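PDB 3PNZ: phosphotriesterase family protein from Listeria monocytogenes serotype 4b str. H7858, which probably hydrolyses phosphorylated sugar lactones as a zinc-dependent lactonase of the amidohydrolase fold. Local coordinates for residues A[205-208]-A[209-212]; A[222-225]-A[226-229]; A[261-264]-A[265-268]. All blocks are in the same frame, centred on the assembly; numbering follows the deposited sequence.

Interaction 1 (A[205-208]-A[209-212]); sequences NIPL and EYLS
The pyrrolidine ring of Pro-207 covers one face of the Tyr-210 ring: Pro-207 CB sits 3.8 Å from the ring centroid, only 9° off the normal, a CH-pi contact over the centre. Pro-207 CG comes closer to a single atom, 3.4 Å from Tyr-210 CE2, and CD lies near the same side of the ring. His-177, of helix 164-180, also meets the tyrosine ring, with the two planes inclined at about 45°. Tyr-210 is turned back over the proline because its CG stands anti to its own carbonyl carbon (chi1 -65°). The Glu-209 carboxylate folds back along the proline as well, bringing OE2 to 3.7 Å from Pro-207 CB.

Beneath this CH-pi contact the backbone makes a short 3-10 turn. Tyr-210 N donates to Pro-207 O at 3.0 Å and Leu-211 N to Leu-208 O at 3.1 Å; both donors lie well above the acceptor's carbonyl plane. The turn carries the chain from the Schellman motif at Asn-205, which ends helix 194-203, into strand 211-213, where Leu-211 packs on Ile-184. Two successive i+3 bonds and a proline-aromatic contact of the same spacing thus fix the bend from both backbone and side chains, without any charge pairing across it.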
loop_
_atom_site.group_PDB
_atom_site.type_symbol
_atom_site.label_atom_id
_atom_site.label_comp_id
_atom_site.label_asym_id
_atom_site.label_seq_id
_atom_site.Cartn_x
_atom_site.Cartn_y
_atom_site.Cartn_z
ATOM N N ASN A 205 13.684 1.809 16.924
ATOM C CA ASN A 205 13.038 0.891 17.861
ATOM C C ASN A 205 11.661 0.413 17.415
ATOM O O ASN A 205 10.728 0.292 18.233
ATOM C CB ASN A 205 12.979 1.527 19.248
ATOM C CG ASN A 205 14.362 1.855 19.785
ATOM O OD1 ASN A 205 15.253 0.995 19.805
ATOM N ND2 ASN A 205 14.560 3.104 20.205
ATOM N N ILE A 206 11.548 0.116 16.122
ATOM C CA ILE A 206 10.305 -0.388 15.534
ATOM C C ILE A 206 10.346 -1.906 15.377
ATOM O O ILE A 206 11.196 -2.444 14.667
ATOM C CB ILE A 206 10.065 0.236 14.126
ATOM C CG1 ILE A 206 9.939 1.764 14.207
ATOM C CG2 ILE A 206 8.838 -0.387 13.452
ATOM C CD1 ILE A 206 8.641 2.264 14.819
ATOM N N PRO A 207 9.429 -2.617 16.053
ATOM C CA PRO A 207 9.323 -4.057 15.796
ATOM C C PRO A 207 9.002 -4.321 14.322
ATOM O O PRO A 207 8.044 -3.759 13.783
ATOM C CB PRO A 207 8.149 -4.487 16.686
ATOM C CG PRO A 207 8.109 -3.440 17.785
ATOM C CD PRO A 207 8.477 -2.152 17.075
ATOM N N LEU A 208 9.784 -5.180 13.679
ATOM C CA LEU A 208 9.690 -5.319 12.228
ATOM C C LEU A 208 8.418 -6.017 11.761
ATOM O O LEU A 208 8.022 -5.895 10.590
ATOM C CB LEU A 208 10.952 -5.994 11.672
ATOM C CG LEU A 208 12.189 -5.147 12.013
ATOM C CD1 LEU A 208 13.481 -5.889 11.745
ATOM C CD2 LEU A 208 12.133 -3.823 11.262
ATOM N N GLU A 209 7.749 -6.735 12.667
ATOM C CA GLU A 209 6.490 -7.357 12.298
ATOM C C GLU A 209 5.372 -6.316 12.185
ATOM O O GLU A 209 4.250 -6.649 11.807
ATOM C CB GLU A 209 6.106 -8.475 13.280
ATOM C CG GLU A 209 5.752 -7.989 14.674
ATOM C CD GLU A 209 6.937 -7.941 15.631
ATOM O OE1 GLU A 209 6.704 -8.004 16.859
ATOM O OE2 GLU A 209 8.101 -7.833 15.187
ATOM N N TYR A 210 5.679 -5.061 12.501
ATOM C CA TYR A 210 4.722 -3.966 12.321
ATOM C C TYR A 210 4.804 -3.348 10.929
ATOM O O TYR A 210 4.097 -2.384 10.625
ATOM C CB TYR A 210 4.977 -2.847 13.338
ATOM C CG TYR A 210 4.751 -3.211 14.795
ATOM C CD1 TYR A 210 4.224 -4.443 15.168
ATOM C CD2 TYR A 210 5.073 -2.305 15.796
ATOM C CE1 TYR A 210 4.031 -4.757 16.524
ATOM C CE2 TYR A 210 4.879 -2.606 17.148
ATOM C CZ TYR A 210 4.360 -3.835 17.497
ATOM O OH TYR A 210 4.168 -4.135 18.837
ATOM N N LEU A 211 5.695 -3.887 10.104
ATOM C CA LEU A 211 5.958 -3.329 8.778
ATOM C C LEU A 211 5.493 -4.283 7.678
ATOM O O LEU A 211 5.711 -5.487 7.778
ATOM C CB LEU A 211 7.466 -3.106 8.623
ATOM C CG LEU A 211 7.981 -2.723 7.225
ATOM C CD1 LEU A 211 7.559 -1.304 6.858
ATOM C CD2 LEU A 211 9.505 -2.852 7.193
ATOM N N SER A 212 4.842 -3.756 6.640
ATOM C CA SER A 212 4.697 -4.511 5.393
ATOM C C SER A 212 5.521 -3.803 4.328
ATOM O O SER A 212 5.474 -2.577 4.205
ATOM C CB SER A 212 3.239 -4.635 4.940
ATOM O OG SER A 212 2.633 -3.367 4.829
#

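Interaction 2 (A[222-225]-A[226-229]); sequences PYYH and KQVA
Tyr-223 and Gln-227, one helical turn apart, meet obliquely: Gln-227 CD is 3.4 Å from Tyr-223 CE2, with the amide and ring planes 61° apart. The glutamine leaves the helix with CG anti to the carbonyl carbon (chi1 -75°) and runs on extended, which lays its amide against Tyr-223 CE2 and CD2 and turns OE1 toward the edge of Tyr-224. There Gln-227 OE1 lies near the plane of the Tyr-224 ring, 4.2 Å from CD1. On one face of that ring, offset toward the rim, is Val-228 CG2, 4.1 Å from Tyr-224 CE1.

The backbone is regular alpha-helix. Pro-222 O, Tyr-223 O, Tyr-224 O and His-225 O accept in turn from the amides of Lys-226, Gln-227, Val-228 and Ala-229. The bond from Ala-229 N to His-225 O, at 2.8 Å, is the shortest of the four, and all have N-H...O angles near 160°. At the start of the helix, Asp-221 OD1 accepts from Tyr-224 N.

Three polar side-chain ends find partners in other parts of the chain. Tyr-224 OH bonds to both Gly-191 O and Ala-194 N, while the buried His-225 uses NE2 to reach Met-216 O. Lys-226 NZ forms a salt bridge with Glu-261. At the other end of the helix, Val-228 O accepts from Thr-231 OG1 and Ala-229 O from Gln-266 NE2.

Helix 222-229 is the crossover of a beta-alpha-beta unit between strands 211-213 and 234-237, as expected of a TIM barrel. His-225, Val-228 and Ala-229 rest on Met-235 of the second strand; Gln-227 and Val-228 touch Leu-195 of helix 194-203, and His-225 and Ala-229 touch Leu-258 of helix 248-260.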
loop_
_atom_site.group_PDB
_atom_site.type_symbol
_atom_site.label_atom_id
_atom_site.label_comp_id
_atom_site.label_asym_id
_atom_site.label_seq_id
_atom_site.Cartn_x
_atom_site.Cartn_y
_atom_site.Cartn_z
ATOM N N PRO A 222 15.392 -15.370 -3.953
ATOM C CA PRO A 222 15.053 -16.186 -2.773
ATOM C C PRO A 222 15.873 -15.839 -1.533
ATOM O O PRO A 222 15.328 -15.787 -0.429
ATOM C CB PRO A 222 15.400 -17.609 -3.212
ATOM C CG PRO A 222 15.424 -17.569 -4.696
ATOM C CD PRO A 222 15.844 -16.195 -5.087
ATOM N N TYR A 223 17.175 -15.627 -1.709
ATOM C CA TYR A 223 18.065 -15.343 -0.590
ATOM C C TYR A 223 17.686 -14.024 0.076
ATOM O O TYR A 223 17.560 -13.944 1.301
ATOM C CB TYR A 223 19.510 -15.301 -1.077
ATOM C CG TYR A 223 20.544 -15.149 0.009
ATOM C CD1 TYR A 223 21.258 -16.250 0.475
ATOM C CD2 TYR A 223 20.822 -13.906 0.561
ATOM C CE1 TYR A 223 22.215 -16.113 1.464
ATOM C CE2 TYR A 223 21.787 -13.761 1.548
ATOM C CZ TYR A 223 22.478 -14.863 1.990
ATOM O OH TYR A 223 23.428 -14.703 2.968
ATOM N N TYR A 224 17.502 -12.994 -0.744
ATOM C CA TYR A 224 17.038 -11.689 -0.278
ATOM C C TYR A 224 15.662 -11.786 0.375
ATOM O O TYR A 224 15.450 -11.253 1.464
ATOM C CB TYR A 224 17.001 -10.736 -1.476
ATOM C CG TYR A 224 16.414 -9.356 -1.250
ATOM C CD1 TYR A 224 17.000 -8.458 -0.362
ATOM C CD2 TYR A 224 15.313 -8.927 -1.989
ATOM C CE1 TYR A 224 16.481 -7.165 -0.194
ATOM C CE2 TYR A 224 14.794 -7.647 -1.832
ATOM C CZ TYR A 224 15.382 -6.776 -0.942
ATOM O OH TYR A 224 14.857 -5.502 -0.826
ATOM N N HIS A 225 14.724 -12.468 -0.273
ATOM C CA HIS A 225 13.388 -12.610 0.311
ATOM C C HIS A 225 13.440 -13.271 1.693
ATOM O O HIS A 225 12.756 -12.834 2.619
ATOM C CB HIS A 225 12.474 -13.399 -0.619
ATOM C CG HIS A 225 11.887 -12.574 -1.716
ATOM N ND1 HIS A 225 11.075 -13.105 -2.691
ATOM C CD2 HIS A 225 11.988 -11.252 -1.987
ATOM C CE1 HIS A 225 10.689 -12.145 -3.512
ATOM N NE2 HIS A 225 11.232 -11.009 -3.107
ATOM N N LYS A 226 14.269 -14.303 1.827
ATOM C CA LYS A 226 14.420 -14.987 3.114
ATOM C C LYS A 226 15.072 -14.088 4.171
ATOM O O LYS A 226 14.688 -14.121 5.348
ATOM C CB LYS A 226 15.212 -16.287 2.945
ATOM C CG LYS A 226 15.454 -17.036 4.258
ATOM C CD LYS A 226 15.796 -18.505 4.000
ATOM C CE LYS A 226 15.896 -19.277 5.313
ATOM N NZ LYS A 226 16.270 -20.702 5.084
ATOM N N GLN A 227 16.055 -13.282 3.763
ATOM C CA GLN A 227 16.643 -12.299 4.674
ATOM C C GLN A 227 15.573 -11.357 5.213
ATOM O O GLN A 227 15.531 -11.054 6.405
ATOM C CB GLN A 227 17.712 -11.462 3.973
ATOM C CG GLN A 227 19.051 -12.133 3.724
ATOM C CD GLN A 227 19.976 -11.195 2.957
ATOM O OE1 GLN A 227 19.676 -10.806 1.827
ATOM N NE2 GLN A 227 21.090 -10.815 3.574
ATOM N N VAL A 228 14.721 -10.867 4.323
ATOM C CA VAL A 228 13.656 -9.959 4.738
ATOM C C VAL A 228 12.655 -10.690 5.628
ATOM O O VAL A 228 12.277 -10.197 6.692
ATOM C CB VAL A 228 12.940 -9.336 3.530
ATOM C CG1 VAL A 228 11.737 -8.519 3.974
ATOM C CG2 VAL A 228 13.910 -8.447 2.767
ATOM N N ALA A 229 12.235 -11.866 5.189
ATOM C CA ALA A 229 11.204 -12.617 5.913
ATOM C C ALA A 229 11.631 -12.979 7.336
ATOM O O ALA A 229 10.805 -13.024 8.249
ATOM C CB ALA A 229 10.832 -13.872 5.144
#

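Interaction 3 (A[261-264]-A[265-268]); sequences EGFE and DQIL
Phe-263 and Gln-266 both set CG anti to their own carbonyl carbons (chi1 -59° and -73°), which lays the two side chains alongside each other and pointing the same way. Gln-266 OE1 then arrives in the plane of the phenyl ring, at its edge, 3.5 Å from Phe-263 CD1, with the amide almost perpendicular to the ring. An oxygen there faces the ring's hydrogens, and the contact is probably mildly favourable electrostatically. The other end of the amide, NE2, donates to Ala-233 O and Ala-229 O, which holds the group in its rotation.

The backbone ties the same pair together: Gln-266 N donates to Phe-263 O at 3.0 Å, from above the carbonyl plane. A water also bridges the turn, donating to Gly-262 O at 2.8 Å and accepting from Asp-265 N at 3.0 Å. Gly-262, with positive phi, belongs to the Schellman motif that ends helix 248-260. The turn delivers the chain into strand 267-269 of the barrel, where Leu-268 pairs with the neighbouring strand 234-237 through backbone bonds to Met-235 and Phe-237.

Glu-264 and Asp-265 also run side by side, their carboxylate planes nearly perpendicular and Glu-264 OE2 4.4 Å from Asp-265 OD1. Lys-316 of helix 310-325 forms salt bridges with both, and its charge probably offsets the repulsion between them. From the same helix Asn-321 ND2 binds Glu-264 O and Ile-267 O, and Phe-317 packs on Ile-267, whose side chain also lies against Ile-255 and Val-259 of helix 248-260.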
loop_
_atom_site.group_PDB
_atom_site.type_symbol
_atom_site.label_atom_id
_atom_site.label_comp_id
_atom_site.label_asym_id
_atom_site.label_seq_id
_atom_site.Cartn_x
_atom_site.Cartn_y
_atom_site.Cartn_z
ATOM N N GLU A 261 9.658 -22.212 3.058
ATOM C CA GLU A 261 10.626 -21.895 4.098
ATOM C C GLU A 261 9.964 -21.498 5.420
ATOM O O GLU A 261 10.651 -21.140 6.379
ATOM C CB GLU A 261 11.591 -20.802 3.618
ATOM C CG GLU A 261 12.515 -21.275 2.498
ATOM C CD GLU A 261 13.590 -22.232 2.998
ATOM O OE1 GLU A 261 14.187 -21.961 4.059
ATOM O OE2 GLU A 261 13.842 -23.256 2.333
ATOM N N GLY A 262 8.634 -21.563 5.458
ATOM C CA GLY A 262 7.883 -21.360 6.689
ATOM C C GLY A 262 7.330 -19.961 6.910
ATOM O O GLY A 262 6.944 -19.611 8.027
ATOM N N PHE A 263 7.287 -19.154 5.855
ATOM C CA PHE A 263 6.888 -17.760 5.992
ATOM C C PHE A 263 5.507 -17.444 5.424
ATOM O O PHE A 263 5.209 -16.290 5.120
ATOM C CB PHE A 263 7.948 -16.853 5.338
ATOM C CG PHE A 263 9.315 -16.999 5.939
ATOM C CD1 PHE A 263 9.581 -16.519 7.213
ATOM C CD2 PHE A 263 10.342 -17.614 5.234
ATOM C CE1 PHE A 263 10.849 -16.650 7.781
ATOM C CE2 PHE A 263 11.608 -17.744 5.794
ATOM C CZ PHE A 263 11.862 -17.263 7.064
ATOM N N GLU A 264 4.645 -18.449 5.300
ATOM C CA GLU A 264 3.350 -18.221 4.665
ATOM C C GLU A 264 2.505 -17.154 5.366
ATOM O O GLU A 264 1.667 -16.514 4.736
ATOM C CB GLU A 264 2.560 -19.525 4.535
ATOM C CG GLU A 264 2.059 -20.091 5.859
ATOM C CD GLU A 264 1.644 -21.543 5.720
ATOM O OE1 GLU A 264 2.437 -22.334 5.163
ATOM O OE2 GLU A 264 0.526 -21.893 6.155
ATOM N N ASP A 265 2.720 -16.962 6.665
ATOM C CA ASP A 265 1.903 -16.030 7.435
ATOM C C ASP A 265 2.299 -14.570 7.196
ATOM O O ASP A 265 1.689 -13.649 7.745
ATOM C CB ASP A 265 2.022 -16.338 8.927
ATOM C CG ASP A 265 1.392 -17.665 9.312
ATOM O OD1 ASP A 265 0.538 -18.172 8.559
ATOM O OD2 ASP A 265 1.751 -18.190 10.390
ATOM N N GLN A 266 3.338 -14.355 6.391
ATOM C CA GLN A 266 3.840 -13.000 6.170
ATOM C C GLN A 266 3.552 -12.469 4.770
ATOM O O GLN A 266 3.887 -11.321 4.461
ATOM C CB GLN A 266 5.343 -12.930 6.462
ATOM C CG GLN A 266 5.654 -12.993 7.952
ATOM C CD GLN A 266 7.090 -13.388 8.239
ATOM O OE1 GLN A 266 7.345 -14.437 8.834
ATOM N NE2 GLN A 266 8.037 -12.550 7.823
ATOM N N ILE A 267 2.929 -13.296 3.936
ATOM C CA ILE A 267 2.680 -12.930 2.533
ATOM C C ILE A 267 1.376 -12.147 2.329
ATOM O O ILE A 267 0.304 -12.550 2.795
ATOM C CB ILE A 267 2.720 -14.175 1.632
ATOM C CG1 ILE A 267 4.121 -14.793 1.693
ATOM C CG2 ILE A 267 2.320 -13.811 0.188
ATOM C CD1 ILE A 267 4.210 -16.174 1.128
ATOM N N LEU A 268 1.479 -11.009 1.645
ATOM C CA LEU A 268 0.309 -10.225 1.254
ATOM C C LEU A 268 0.296 -10.122 -0.260
ATOM O O LEU A 268 1.349 -10.214 -0.892
ATOM C CB LEU A 268 0.378 -8.818 1.842
ATOM C CG LEU A 268 0.463 -8.695 3.363
ATOM C CD1 LEU A 268 0.706 -7.239 3.756
ATOM C CD2 LEU A 268 -0.810 -9.253 3.992
HETATM O O HOH W 1 4.577 -18.310 8.589
#

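Overall arrangement
The three contacts follow in series along one half of the barrel. Interactions 1 and 3 are comparable turns, each leading from a Schellman-terminated helix into a strand of the same parallel sheet; their centres are 15 Å apart, and Ser-212 CB packs on Leu-268 CD1 at 3.8 Å. Interaction 2 lies on an intervening helix, its centre 11 Å from that of interaction 3, joined by the Lys-226 NZ to Glu-261 OE1 salt bridge (2.6 Å). Interactions 1 and 2 do not touch. Their side chains Leu-211 and Tyr-224 remain about 12 and 13 Å from a zinc ion, but strands 211-213 and 267-269 lead on to the zinc ligands His-215 and Asp-272.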